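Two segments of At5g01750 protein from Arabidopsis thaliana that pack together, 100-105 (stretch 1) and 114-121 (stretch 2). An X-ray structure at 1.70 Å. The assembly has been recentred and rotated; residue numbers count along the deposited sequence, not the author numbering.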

# COMPACT_ATOMS: atom_id res chain seq x y z
N ASP A 100 15.15 3.39 -2.44
CA ASP A 100 14.93 3.57 -1.01
C ASP A 100 13.96 4.71 -0.63
O ASP A 100 13.85 5.11 0.54
N ARG A 101 13.28 5.27 -1.63
CA ARG A 101 12.39 6.38 -1.38
C ARG A 101 11.28 6.35 -2.45
O ARG A 101 11.58 6.26 -3.64
N TRP A 102 10.02 6.41 -2.01
CA TRP A 102 8.83 6.39 -2.95
C TRP A 102 7.96 7.55 -2.58
O TRP A 102 7.84 7.88 -1.39
N GLN A 103 7.37 8.20 -3.59
CA GLN A 103 6.26 9.12 -3.26
C GLN A 103 4.99 8.55 -3.87
O GLN A 103 5.03 7.89 -4.90
N VAL A 104 3.87 8.85 -3.22
CA VAL A 104 2.61 8.24 -3.63
C VAL A 104 1.69 9.45 -3.76
O VAL A 104 1.58 10.28 -2.83
N PHE A 105 1.03 9.47 -4.92
CA PHE A 105 0.20 10.62 -5.36
C PHE A 105 -1.22 10.18 -5.55
O PHE A 105 -1.48 9.03 -5.87
N ASP A 114 -0.32 16.85 -5.71
CA ASP A 114 -1.15 15.64 -5.44
C ASP A 114 -0.46 14.63 -4.52
O ASP A 114 -0.91 13.52 -4.35
N LEU A 115 0.63 15.06 -3.90
CA LEU A 115 1.39 14.15 -3.03
C LEU A 115 0.57 13.75 -1.76
O LEU A 115 0.07 14.67 -0.96
N LEU A 116 0.45 12.47 -1.55
CA LEU A 116 -0.26 11.95 -0.39
C LEU A 116 0.72 11.58 0.73
O LEU A 116 0.46 11.87 1.91
N TYR A 117 1.80 10.90 0.37
CA TYR A 117 2.83 10.55 1.41
C TYR A 117 4.09 10.08 0.73
O TYR A 117 4.11 9.77 -0.48
N THR A 118 5.18 10.10 1.52
CA THR A 118 6.49 9.62 1.06
C THR A 118 6.86 8.46 1.96
O THR A 118 6.55 8.44 3.16
N VAL A 119 7.51 7.46 1.38
CA VAL A 119 7.88 6.24 2.11
C VAL A 119 9.39 6.13 1.97
O VAL A 119 9.91 6.24 0.87
N LYS A 120 10.07 5.94 3.09
CA LYS A 120 11.52 5.81 3.06
C LYS A 120 11.89 4.43 3.60
O LYS A 120 11.34 3.95 4.61
N ARG A 121 12.89 3.83 2.99
CA ARG A 121 13.29 2.52 3.48
C ARG A 121 14.13 2.71 4.73
O ARG A 121 15.03 3.58 4.72

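The most unusual feature of this antiparallel pairing is a beta bulge near one end. Up to Val 104 the register runs residue for residue, Arg 101 facing Lys 120, Trp 102 facing Val 119, Gln 103 facing Thr 118 and Val 104 facing Tyr 117, but Phe 105 then pairs with Leu 115 and Leu 116 is the extra residue. The carbonyl of Val 104 accepts two hydrogen bonds as a result, from Leu 116 N to Val 104 O at 2.8 Å and from Tyr 117 N to Val 104 O at 3.3 Å. Leu 116, whose phi/psi of -98/-45° departs from the extended values of its neighbours, turns its CA-to-CB bond toward stretch 1; its chi1 is m and its chi2 t, and its CD1 lies 3.9 Å from Phe 105 C.

Elsewhere the ladder is regular. Trp 102 and Val 119 exchange two bonds, Trp 102 N to Val 119 O at 2.9 Å and Val 119 N to Trp 102 O at 2.8 Å, while Val 104 N reaches Tyr 117 O at 2.9 Å. At the end of the pairing far from the bulge, Arg 121 N donates to Asp 100 O at 2.9 Å.

Side chains alternate between the two faces of the sheet. Trp 102, Val 104, Tyr 117 and Val 119 share one, and all are buried, as suits large apolar and aromatic groups. Val 104 (chi1 t) lies over the face of the Tyr 117 ring, its CB 3.8 Å from the ring centroid in a CH-pi contact, and its CG2 comes within 3.4 Å of Tyr 117 CE1. The p rotamer of Tyr 117 (chi1 41°) accompanies this approach, while its hydroxyl is hydrogen-bonded elsewhere in the structure. Trp 102, with chi1 m, sets its CE3 4.2 Å from CG1 of Val 119 (chi1 t); its CZ3 also lies 4.2 Å from Arg 121 CB, so the broad indole extends the packing past its own partner.

The other face carries Arg 101, Gln 103, Phe 105, Leu 115, Thr 118 and Lys 120 and is more mixed. At its centre Gln 103 NE2 donates to Thr 118 OG1 at 3.1 Å. Both have chi1 m, and the long amide, with chi2 t, can reach the short hydroxyl side chain across a non-hydrogen-bonded pair. Threonine suits the place because its methyl serves too: Thr 118 CG2 sits over one face of the Arg 101 guanidinium, 3.6 Å from Arg 101 NH1. Arg 101 (chi1 t) is exposed, as is common for a charged chain that can lay its length along a sheet, and Lys 120 (chi1 m, then extended) brings its CE to the guanidinium edge, 4.1 Å from Arg 101 NH1.

Next to the bulge, Leu 115 (chi1 t, chi2 p) packs through its CD1 methyl: Leu 115 CD1 lies over a face of the Phe 105 ring, 4.0 Å from Phe 105 CE1, and 3.6 Å from Gln 103 CB. Phe 105, chi1 m, is buried.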

# COMPACT_ATOMS: atom_id res chain seq x y z
CB ASP A 100 16.28 3.60 -0.25
CG ASP A 100 17.04 4.94 -0.37
OD1 ASP A 100 16.73 5.76 -1.26
OD2 ASP A 100 17.98 5.14 0.47
CB ARG A 101 13.17 7.65 -1.54
CG ARG A 101 12.50 8.80 -0.98
CD ARG A 101 13.39 9.96 -1.20
NE ARG A 101 12.57 11.10 -1.54
CZ ARG A 101 12.00 11.90 -0.65
NH1 ARG A 101 12.20 11.72 0.66
NH2 ARG A 101 11.26 12.91 -1.09
CB TRP A 102 7.98 5.10 -2.79
CG TRP A 102 8.70 3.82 -3.13
CD1 TRP A 102 8.63 3.13 -4.30
CD2 TRP A 102 9.67 3.14 -2.31
NE1 TRP A 102 9.46 2.02 -4.24
CE2 TRP A 102 10.09 2.00 -3.03
CE3 TRP A 102 10.14 3.34 -1.00
CZ2 TRP A 102 11.01 1.07 -2.50
CZ3 TRP A 102 11.06 2.42 -0.46
CH2 TRP A 102 11.49 1.29 -1.22
CB GLN A 103 6.50 10.52 -3.80
CG GLN A 103 7.68 11.17 -3.06
CD GLN A 103 7.82 12.64 -3.27
OE1 GLN A 103 7.75 13.13 -4.40
NE2 GLN A 103 8.04 13.36 -2.17
CB VAL A 104 2.07 7.31 -2.54
CG1 VAL A 104 0.74 6.69 -3.00
CG2 VAL A 104 3.01 6.14 -2.29
CB PHE A 105 0.69 11.09 -6.73
CG PHE A 105 2.14 11.54 -6.71
CD1 PHE A 105 2.42 12.87 -6.42
CD2 PHE A 105 3.17 10.64 -6.89
CE1 PHE A 105 3.73 13.36 -6.33
CE2 PHE A 105 4.54 11.12 -6.80
CZ PHE A 105 4.79 12.50 -6.53
CB ASP A 114 -1.56 14.97 -6.74
CG ASP A 114 -2.52 15.81 -7.52
OD1 ASP A 114 -3.41 16.39 -6.86
OD2 ASP A 114 -2.37 15.87 -8.76
CB LEU A 115 2.70 14.89 -2.66
CG LEU A 115 3.60 14.07 -1.75
CD1 LEU A 115 4.13 12.83 -2.37
CD2 LEU A 115 4.70 15.00 -1.05
CB LEU A 116 -1.11 10.74 -0.74
CG LEU A 116 -2.34 11.06 -1.56
CD1 LEU A 116 -2.94 9.77 -2.12
CD2 LEU A 116 -3.34 11.85 -0.76
CB TYR A 117 2.36 9.43 2.34
CG TYR A 117 1.62 8.31 1.68
CD1 TYR A 117 2.23 7.11 1.37
CD2 TYR A 117 0.23 8.46 1.45
CE1 TYR A 117 1.45 6.04 0.74
CE2 TYR A 117 -0.51 7.43 0.84
CZ TYR A 117 0.12 6.24 0.48
OH TYR A 117 -0.65 5.21 -0.10
CB THR A 118 7.52 10.74 1.26
OG1 THR A 118 7.12 11.91 0.47
CG2 THR A 118 8.91 10.26 0.86
CB VAL A 119 7.21 5.01 1.51
CG1 VAL A 119 7.62 3.78 2.30
CG2 VAL A 119 5.66 5.18 1.56
CB LYS A 120 12.14 6.83 4.04
CG LYS A 120 11.92 8.30 3.74
CD LYS A 120 12.62 9.19 4.79
CE LYS A 120 12.23 10.65 4.66
NZ LYS A 120 13.10 11.50 5.53
CB ARG A 121 14.08 1.77 2.40
CG ARG A 121 14.15 0.25 2.63
CD ARG A 121 14.51 -0.35 1.30
NE ARG A 121 15.28 -1.58 1.42
CZ ARG A 121 15.90 -2.14 0.39
NH1 ARG A 121 15.83 -1.56 -0.80
NH2 ARG A 121 16.58 -3.27 0.56